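Local coordinates for protein rusticyanin (Thiobacillus ferrooxidans, PDB 2CAK) that carries electrons from cytochrome c552 to the A-type oxidase in the periplasm, using one bound copper ion per monomer, at residues 48-53 / 77-82; 82-87 / 140-145. All coordinates share one frame; numbering follows the deposited sequence.

Interaction 1: residues 48-53 / 77-82; sequences FPFPSF and NTNKGF
Phe50 reaches across to Asn79 and Phe82, and the contact is carried almost entirely by its ring. CB already points toward 77-82, and with CG anti to the backbone N (chi1 179°) the ring is carried across toward Asn79, whose CA is 9.0 Å from Phe50 CA. Within its own segment, Pro51, which follows a cis peptide bond, lays CB over the centre of one face of the ring, 3.9 Å above the plane. Further out, the CD2-CE2 side turns its edge to the terminal amide of Asn79, whose plane is 50° from that of the ring. The two segments are loops of the cupredoxin beta-sandwich, one following strand 36-43 and the other strand 70-77, and they meet at the surface near the copper site. The same CE2 also sits over the centre of one face of Phe82, with Phe82 CD1 4.0 Å away. At the tip, Phe50 CZ comes within 3.9 Å of Phe82 CZ. The two ring planes are inclined at 48° with centroids 5.0 Å apart, an oblique pairing. Replacing Phe82 by an alanine is likely to strip Phe50 CE2 and CZ of their aromatic partner and open a gap beside that ring. Phe82 ends a type II turn begun at Asn79, in which Gly81 takes a positive phi, and the closing bond from Phe82 N to Asn79 O is weak.

Interaction 2: residues 82-87 / 140-145; sequences FGHSFD and PGHAAT. With CU1 (copper (I) ion), chain B.
The backbones of His84 and His142 stay well apart, 8.8 Å from CA to CA, neither segment forms a regular helix or strand, and no hydrogen bond joins them. Two imidazoles close the gap through the copper ion. His84 ND1 and His142 ND1 each lie 2.1 Å from the copper and subtend about 103° at it. In His84, CG anti to the carbonyl carbon (chi1 -61°) brings the ring in toward 140-145, whereas the CB of His142 already points toward 82-87. The rings meet rim to rim with planes 44° apart, and His84 ND1 lies at the edge of the His142 ring, in its plane. The His142 ring also touches Phe82, CE1 to Phe82 CD2 at 4.2 Å. Cys137 and Met147 complete the type 1 copper site of this cupredoxin. Away from the ion, Thr145 N bonds to His142 O at 3.1 Å, closing a short turn from His142 to Thr145, while Ser85 OG donates to Asp87 OD2 at 2.7 Å and accepts from Gln138 N, next to Cys137. Because both nitrogens bind the copper, the 3.2 Å between His84 ND1 and His142 ND1 reflects shared coordination, and ligands fixed in this way are consistent with little rearrangement when copper changes oxidation state.

Phe82 belongs to both contacts, as the last residue of 77-82 and the first of 82-87, so the surface cluster of interaction 1 continues directly into the copper site of interaction 2; their centres are 9 Å apart. Each ligand histidine has a neighbour in the outer contact. The Asn79 side chain comes within about 3 Å of that of His84 at the nearest atoms, and Phe50 meets His142 edge-to-face. Through these two contacts interaction 1 supplies part of the second shell of the copper, and the Phe82 side chain lies about 6 Å from the ion at the nearest atoms. Elsewhere, Phe53 CZ packs 3.3 Å from Ser85 O, and Pro51 CG lies 3.4 Å from Thr145 OG1.

Interaction 1: residues 48-53 / 77-82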
loop_
_atom_site.group_PDB
_atom_site.type_symbol
_atom_site.label_atom_id
_atom_site.label_comp_id
_atom_site.label_asym_id
_atom_site.label_seq_id
_atom_site.Cartn_x
_atom_site.Cartn_y
_atom_site.Cartn_z
ATOM N N PHE A 48 -0.160 -7.330 13.628
ATOM C CA PHE A 48 0.569 -7.912 12.474
ATOM C C PHE A 48 2.068 -7.635 12.602
ATOM O O PHE A 48 2.428 -6.710 13.336
ATOM C CB PHE A 48 0.049 -7.283 11.165
ATOM C CG PHE A 48 -1.300 -7.854 10.730
ATOM C CD1 PHE A 48 -1.382 -8.914 9.804
ATOM C CD2 PHE A 48 -2.504 -7.374 11.219
ATOM C CE1 PHE A 48 -2.620 -9.416 9.391
ATOM C CE2 PHE A 48 -3.715 -7.861 10.782
ATOM C CZ PHE A 48 -3.783 -8.858 9.840
ATOM N N PRO A 49 2.912 -8.420 11.930
ATOM C CA PRO A 49 4.345 -8.257 12.047
ATOM C C PRO A 49 4.827 -6.893 11.563
ATOM O O PRO A 49 4.422 -6.336 10.557
ATOM C CB PRO A 49 4.902 -9.336 11.099
ATOM C CG PRO A 49 3.818 -10.326 10.909
ATOM C CD PRO A 49 2.528 -9.543 11.087
ATOM N N PHE A 50 5.799 -6.352 12.324
ATOM C CA PHE A 50 6.568 -5.196 11.901
ATOM C C PHE A 50 7.769 -5.665 11.074
ATOM O O PHE A 50 8.545 -6.506 11.558
ATOM C CB PHE A 50 7.029 -4.319 13.072
ATOM C CG PHE A 50 7.851 -3.104 12.752
ATOM C CD1 PHE A 50 9.230 -3.183 12.626
ATOM C CD2 PHE A 50 7.223 -1.868 12.558
ATOM C CE1 PHE A 50 9.935 -2.115 12.281
ATOM C CE2 PHE A 50 7.965 -0.754 12.203
ATOM C CZ PHE A 50 9.316 -0.889 12.103
ATOM N N PRO A 51 8.099 -5.009 9.984
ATOM C CA PRO A 51 7.322 -4.035 9.194
ATOM C C PRO A 51 6.579 -4.771 8.074
ATOM O O PRO A 51 7.134 -5.666 7.448
ATOM C CB PRO A 51 8.425 -3.134 8.673
ATOM C CG PRO A 51 9.586 -4.041 8.440
ATOM C CD PRO A 51 9.478 -5.159 9.416
ATOM N N SER A 52 5.347 -4.411 7.804
ATOM C CA SER A 52 4.520 -5.072 6.821
ATOM C C SER A 52 3.379 -4.155 6.369
ATOM O O SER A 52 3.026 -3.246 7.108
ATOM C CB SER A 52 3.935 -6.348 7.365
ATOM O OG SER A 52 2.985 -6.186 8.361
ATOM N N PHE A 53 2.830 -4.450 5.204
ATOM C CA PHE A 53 1.569 -3.891 4.758
ATOM C C PHE A 53 0.457 -4.909 4.892
ATOM O O PHE A 53 0.686 -6.090 4.628
ATOM C CB PHE A 53 1.659 -3.532 3.271
ATOM C CG PHE A 53 2.616 -2.423 2.876
ATOM C CD1 PHE A 53 2.315 -1.099 3.153
ATOM C CD2 PHE A 53 3.817 -2.705 2.246
ATOM C CE1 PHE A 53 3.157 -0.108 2.737
ATOM C CE2 PHE A 53 4.638 -1.690 1.812
ATOM C CZ PHE A 53 4.340 -0.385 2.076
ATOM N N ASN A 77 -1.668 4.932 7.474
ATOM C CA ASN A 77 -0.584 4.592 8.337
ATOM C C ASN A 77 -1.103 4.450 9.778
ATOM O O ASN A 77 -1.344 5.444 10.471
ATOM C CB ASN A 77 0.555 5.616 8.320
ATOM C CG ASN A 77 1.671 5.304 9.295
ATOM O OD1 ASN A 77 2.417 6.243 9.751
ATOM N ND2 ASN A 77 1.825 4.083 9.664
ATOM N N THR A 78 -1.221 3.201 10.233
ATOM C CA THR A 78 -1.689 2.857 11.551
ATOM C C THR A 78 -0.604 2.594 12.583
ATOM O O THR A 78 -0.868 2.220 13.712
ATOM C CB THR A 78 -2.658 1.645 11.472
ATOM O OG1 THR A 78 -2.104 0.586 10.672
ATOM C CG2 THR A 78 -3.975 2.064 10.826
ATOM N N ASN A 79 0.644 2.758 12.210
ATOM C CA ASN A 79 1.764 2.328 13.052
ATOM C C ASN A 79 2.328 3.471 13.854
ATOM O O ASN A 79 2.993 4.349 13.316
ATOM C CB ASN A 79 2.829 1.677 12.155
ATOM C CG ASN A 79 3.871 0.909 12.961
ATOM O OD1 ASN A 79 3.706 0.368 14.088
ATOM N ND2 ASN A 79 4.977 0.851 12.342
ATOM N N LYS A 80 2.098 3.465 15.154
ATOM C CA LYS A 80 2.649 4.505 16.013
ATOM C C LYS A 80 4.159 4.581 15.886
ATOM O O LYS A 80 4.858 3.561 15.923
ATOM C CB LYS A 80 2.165 4.237 17.468
ATOM C CG LYS A 80 0.638 4.277 17.564
ATOM C CD LYS A 80 0.106 4.382 18.979
ATOM C CE LYS A 80 -1.377 4.709 19.066
ATOM N NZ LYS A 80 -1.994 4.954 17.738
ATOM N N GLY A 81 4.694 5.782 15.784
ATOM C CA GLY A 81 6.117 6.072 15.826
ATOM C C GLY A 81 6.845 6.092 14.496
ATOM O O GLY A 81 8.036 6.446 14.452
ATOM N N PHE A 82 6.214 5.702 13.408
ATOM C CA PHE A 82 6.846 5.547 12.116
ATOM C C PHE A 82 6.023 6.223 11.028
ATOM O O PHE A 82 4.815 6.159 11.064
ATOM C CB PHE A 82 7.005 4.062 11.746
ATOM C CG PHE A 82 7.960 3.398 12.717
ATOM C CD1 PHE A 82 7.514 2.809 13.893
ATOM C CD2 PHE A 82 9.310 3.422 12.455
ATOM C CE1 PHE A 82 8.411 2.240 14.769
ATOM C CE2 PHE A 82 10.221 2.798 13.320
ATOM C CZ PHE A 82 9.764 2.212 14.469
#

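Interaction 2: residues 82-87 / 140-145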
loop_
_atom_site.group_PDB
_atom_site.type_symbol
_atom_site.label_atom_id
_atom_site.label_comp_id
_atom_site.label_asym_id
_atom_site.label_seq_id
_atom_site.Cartn_x
_atom_site.Cartn_y
_atom_site.Cartn_z
ATOM N N PHE A 82 6.214 5.702 13.408
ATOM C CA PHE A 82 6.846 5.547 12.116
ATOM C C PHE A 82 6.023 6.223 11.028
ATOM O O PHE A 82 4.815 6.159 11.064
ATOM C CB PHE A 82 7.005 4.062 11.746
ATOM C CG PHE A 82 7.960 3.398 12.717
ATOM C CD1 PHE A 82 7.514 2.809 13.893
ATOM C CD2 PHE A 82 9.310 3.422 12.455
ATOM C CE1 PHE A 82 8.411 2.240 14.769
ATOM C CE2 PHE A 82 10.221 2.798 13.320
ATOM C CZ PHE A 82 9.764 2.212 14.469
ATOM N N GLY A 83 6.686 6.810 10.063
ATOM C CA GLY A 83 6.061 7.427 8.913
ATOM C C GLY A 83 6.206 6.729 7.590
ATOM O O GLY A 83 6.793 7.243 6.612
ATOM N N HIS A 84 5.661 5.551 7.454
ATOM C CA HIS A 84 5.823 4.666 6.308
ATOM C C HIS A 84 5.283 5.290 5.042
ATOM O O HIS A 84 4.373 6.126 5.058
ATOM C CB HIS A 84 5.024 3.383 6.602
ATOM C CG HIS A 84 5.438 2.602 7.796
ATOM N ND1 HIS A 84 6.543 1.780 7.865
ATOM C CD2 HIS A 84 4.796 2.499 8.992
ATOM C CE1 HIS A 84 6.539 1.224 9.063
ATOM N NE2 HIS A 84 5.496 1.645 9.802
ATOM N N SER A 85 5.810 4.831 3.921
ATOM C CA SER A 85 5.306 5.247 2.610
ATOM C C SER A 85 4.748 4.046 1.851
ATOM O O SER A 85 4.935 2.894 2.248
ATOM C CB SER A 85 6.388 5.915 1.750
ATOM O OG SER A 85 7.377 5.005 1.304
ATOM N N PHE A 86 4.067 4.284 0.749
ATOM C CA PHE A 86 3.532 3.267 -0.151
ATOM C C PHE A 86 3.882 3.705 -1.577
ATOM O O PHE A 86 3.287 4.646 -2.100
ATOM C CB PHE A 86 2.020 3.122 0.031
ATOM C CG PHE A 86 1.377 2.017 -0.781
ATOM C CD1 PHE A 86 1.074 0.791 -0.180
ATOM C CD2 PHE A 86 1.059 2.136 -2.104
ATOM C CE1 PHE A 86 0.505 -0.226 -0.901
ATOM C CE2 PHE A 86 0.506 1.087 -2.792
ATOM C CZ PHE A 86 0.193 -0.102 -2.234
ATOM N N ASP A 87 4.839 3.044 -2.189
ATOM C CA ASP A 87 5.352 3.442 -3.494
ATOM C C ASP A 87 5.378 2.238 -4.435
ATOM O O ASP A 87 5.837 1.146 -4.049
ATOM C CB ASP A 87 6.776 4.012 -3.357
ATOM C CG ASP A 87 6.724 5.281 -2.527
ATOM O OD1 ASP A 87 6.085 6.256 -2.993
ATOM O OD2 ASP A 87 7.237 5.301 -1.421
ATOM N N PRO A 140 14.404 3.709 5.284
ATOM C CA PRO A 140 15.595 2.805 5.223
ATOM C C PRO A 140 15.476 1.571 6.078
ATOM O O PRO A 140 15.103 1.610 7.247
ATOM C CB PRO A 140 16.727 3.744 5.712
ATOM C CG PRO A 140 16.291 5.095 5.165
ATOM C CD PRO A 140 14.789 5.108 5.440
ATOM N N GLY A 141 15.719 0.425 5.461
ATOM C CA GLY A 141 15.658 -0.862 6.086
ATOM C C GLY A 141 14.354 -1.601 5.957
ATOM O O GLY A 141 14.322 -2.813 6.142
ATOM N N HIS A 142 13.225 -0.917 5.700
ATOM C CA HIS A 142 11.951 -1.596 5.816
ATOM C C HIS A 142 11.712 -2.575 4.661
ATOM O O HIS A 142 11.302 -3.713 4.944
ATOM C CB HIS A 142 10.811 -0.573 5.922
ATOM C CG HIS A 142 10.735 0.090 7.267
ATOM N ND1 HIS A 142 9.636 0.833 7.649
ATOM C CD2 HIS A 142 11.642 0.096 8.286
ATOM C CE1 HIS A 142 9.913 1.267 8.882
ATOM N NE2 HIS A 142 11.112 0.841 9.298
ATOM N N ALA A 143 11.918 -2.154 3.419
ATOM C CA ALA A 143 11.813 -3.092 2.311
ATOM C C ALA A 143 12.769 -4.287 2.422
ATOM O O ALA A 143 12.396 -5.404 2.047
ATOM C CB ALA A 143 11.935 -2.363 0.970
ATOM N N ALA A 144 13.968 -3.994 2.879
ATOM C CA ALA A 144 14.977 -5.038 3.054
ATOM C C ALA A 144 14.558 -6.092 4.059
ATOM O O ALA A 144 15.012 -7.240 4.012
ATOM C CB ALA A 144 16.294 -4.405 3.463
ATOM N N THR A 145 13.722 -5.689 5.005
ATOM C CA THR A 145 13.284 -6.583 6.035
ATOM C C THR A 145 11.871 -7.071 5.796
ATOM O O THR A 145 11.282 -7.622 6.744
ATOM C CB THR A 145 13.454 -5.900 7.416
ATOM O OG1 THR A 145 12.821 -4.641 7.462
ATOM C CG2 THR A 145 14.920 -5.551 7.597
HETATM CU CU CU1 B . 8.019 1.409 6.478
#